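Local coordinates for GH127 beta-L-arabinofuranoside (Geobacillus stearothermophilus, PDB 4QK0), which probably hydrolyses beta-L-arabinofuranosidic linkages, acting as a family 127 glycoside hydrolase, at residues Val496-Glu501 / Ile516-Gln521. Sequence-based numbering, arbitrary orientation.
Sequences VTINGE and IRRVWQ
Ile516, buried near the end of strand 513-517, meets two branched side chains of strand 495-498. Its CG2, set anti to the backbone N, meets Ile498 CD1 tip to tip at 3.8 Å, while its CD1 lies 4.4 Å from Val496 CG1. Beta-branched residues suit both strands, since they favour extended backbone and offer methyls to an apolar interior. At Arg518 the chain turns a corner, and the side chain reaches toward strand 495-498. Its CG occupies the crowded position between backbone N and carbonyl carbon (chi1 64°), and a bend at chi3 (-68°) turns one guanidinium face to Ile498. Ile498 CG2 sits over the centre of that face, 3.9 Å from Arg518 CZ; NH1 forms a salt bridge with Asp524. The same carboxylate accepts a hydrogen bond from Asn499 ND2, while Asn499 OD1 accepts one from Glu525 N. Arginine suits the site because its aliphatic part packs on apolar neighbours while its charged end reaches Asp524. Arg518 CG lies 3.5 Å above the Trp520 ring plane, offset toward the rim. Trp520 itself fills the interior against Val526 and Val473. Asn499 tolerates the left-handed backbone of the type I' turn Ile498-Glu501, which closes a two-residue beta-hairpin at the edge of a two-sheet beta-sandwich in the GH127 middle domain.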
loop_
_atom_site.group_PDB
_atom_site.type_symbol
_atom_site.label_atom_id
_atom_site.label_comp_id
_atom_site.label_asym_id
_atom_site.label_seq_id
_atom_site.Cartn_x
_atom_site.Cartn_y
_atom_site.Cartn_z
ATOM N N VAL A 496 -28.888 5.724 36.924
ATOM C CA VAL A 496 -29.259 4.475 37.626
ATOM C C VAL A 496 -30.331 4.665 38.664
ATOM O O VAL A 496 -30.285 5.630 39.440
ATOM C CB VAL A 496 -28.075 3.834 38.362
ATOM C CG1 VAL A 496 -28.505 2.552 39.053
ATOM C CG2 VAL A 496 -26.981 3.486 37.373
ATOM N N THR A 497 -31.310 3.754 38.674
ATOM C CA THR A 497 -32.317 3.737 39.727
ATOM C C THR A 497 -32.397 2.349 40.317
ATOM O O THR A 497 -32.184 1.347 39.631
ATOM C CB THR A 497 -33.739 4.118 39.270
ATOM O OG1 THR A 497 -34.238 3.109 38.405
ATOM C CG2 THR A 497 -33.770 5.460 38.581
ATOM N N ILE A 498 -32.751 2.304 41.588
ATOM C CA ILE A 498 -32.950 1.049 42.326
ATOM C C ILE A 498 -34.331 1.104 42.938
ATOM O O ILE A 498 -34.649 2.043 43.674
ATOM C CB ILE A 498 -31.869 0.855 43.431
ATOM C CG1 ILE A 498 -30.514 0.649 42.765
ATOM C CG2 ILE A 498 -32.191 -0.365 44.309
ATOM C CD1 ILE A 498 -29.340 0.696 43.718
ATOM N N ASN A 499 -35.148 0.131 42.569
ATOM C CA ASN A 499 -36.559 0.114 42.917
ATOM C C ASN A 499 -37.203 1.464 42.695
ATOM O O ASN A 499 -37.896 1.968 43.568
ATOM C CB ASN A 499 -36.742 -0.368 44.374
ATOM C CG ASN A 499 -36.260 -1.778 44.562
ATOM O OD1 ASN A 499 -36.298 -2.562 43.618
ATOM N ND2 ASN A 499 -35.743 -2.091 45.723
ATOM N N GLY A 500 -36.929 2.071 41.538
ATOM C CA GLY A 500 -37.562 3.321 41.173
ATOM C C GLY A 500 -36.931 4.553 41.776
ATOM O O GLY A 500 -37.335 5.647 41.417
ATOM N N GLU A 501 -35.936 4.421 42.663
ATOM C CA GLU A 501 -35.282 5.605 43.250
ATOM C C GLU A 501 -33.904 5.845 42.662
ATOM O O GLU A 501 -33.096 4.933 42.521
ATOM C CB GLU A 501 -35.123 5.495 44.770
ATOM C CG GLU A 501 -36.402 5.206 45.546
ATOM C CD GLU A 501 -37.446 6.337 45.548
ATOM O OE1 GLU A 501 -37.316 7.398 44.891
ATOM O OE2 GLU A 501 -38.473 6.139 46.225
ATOM N N ILE A 516 -22.156 -0.963 43.474
ATOM C CA ILE A 516 -23.356 -0.865 44.262
ATOM C C ILE A 516 -23.461 -1.947 45.352
ATOM O O ILE A 516 -23.770 -3.132 45.073
ATOM C CB ILE A 516 -24.574 -0.933 43.368
ATOM C CG1 ILE A 516 -24.436 0.125 42.273
ATOM C CG2 ILE A 516 -25.852 -0.722 44.218
ATOM C CD1 ILE A 516 -25.604 0.142 41.330
ATOM N N ARG A 517 -23.191 -1.517 46.586
ATOM C CA ARG A 517 -23.165 -2.395 47.766
ATOM C C ARG A 517 -24.321 -2.014 48.697
ATOM O O ARG A 517 -24.487 -0.878 49.071
ATOM C CB ARG A 517 -21.847 -2.298 48.515
ATOM C CG ARG A 517 -21.733 -3.326 49.629
ATOM C CD ARG A 517 -20.342 -3.429 50.256
ATOM N NE ARG A 517 -20.289 -4.540 51.218
ATOM C CZ ARG A 517 -20.191 -5.849 50.913
ATOM N NH1 ARG A 517 -20.082 -6.270 49.643
ATOM N NH2 ARG A 517 -20.175 -6.762 51.892
ATOM N N ARG A 518 -25.155 -2.991 49.002
ATOM C CA ARG A 518 -26.365 -2.801 49.779
ATOM C C ARG A 518 -26.912 -4.195 50.112
ATOM O O ARG A 518 -26.385 -5.233 49.632
ATOM C CB ARG A 518 -27.430 -2.031 48.972
ATOM C CG ARG A 518 -27.948 -2.757 47.719
ATOM C CD ARG A 518 -28.806 -1.859 46.843
ATOM N NE ARG A 518 -30.077 -1.526 47.501
ATOM C CZ ARG A 518 -31.158 -2.308 47.524
ATOM N NH1 ARG A 518 -31.150 -3.494 46.938
ATOM N NH2 ARG A 518 -32.255 -1.901 48.130
ATOM N N VAL A 519 -27.947 -4.219 50.944
ATOM C CA VAL A 519 -28.670 -5.439 51.209
ATOM C C VAL A 519 -29.668 -5.631 50.082
ATOM O O VAL A 519 -30.543 -4.804 49.918
ATOM C CB VAL A 519 -29.470 -5.373 52.553
ATOM C CG1 VAL A 519 -30.353 -6.597 52.701
ATOM C CG2 VAL A 519 -28.546 -5.213 53.740
ATOM N N TRP A 520 -29.559 -6.743 49.375
ATOM C CA TRP A 520 -30.441 -7.058 48.269
ATOM C C TRP A 520 -31.551 -7.995 48.736
ATOM O O TRP A 520 -31.292 -8.934 49.457
ATOM C CB TRP A 520 -29.657 -7.761 47.151
ATOM C CG TRP A 520 -28.560 -6.895 46.585
ATOM C CD1 TRP A 520 -27.285 -6.844 46.990
ATOM C CD2 TRP A 520 -28.686 -5.899 45.548
ATOM N NE1 TRP A 520 -26.584 -5.881 46.291
ATOM C CE2 TRP A 520 -27.426 -5.295 45.393
ATOM C CE3 TRP A 520 -29.738 -5.486 44.733
ATOM C CZ2 TRP A 520 -27.177 -4.316 44.441
ATOM C CZ3 TRP A 520 -29.490 -4.499 43.802
ATOM C CH2 TRP A 520 -28.217 -3.922 43.675
ATOM N N GLN A 521 -32.774 -7.715 48.311
ATOM C CA GLN A 521 -33.979 -8.486 48.627
ATOM C C GLN A 521 -34.512 -9.024 47.318
ATOM O O GLN A 521 -34.349 -8.408 46.249
ATOM C CB GLN A 521 -35.097 -7.567 49.173
ATOM C CG GLN A 521 -34.830 -6.746 50.451
ATOM C CD GLN A 521 -35.073 -7.481 51.771
ATOM O OE1 GLN A 521 -34.537 -7.098 52.821
ATOM N NE2 GLN A 521 -35.872 -8.542 51.737
#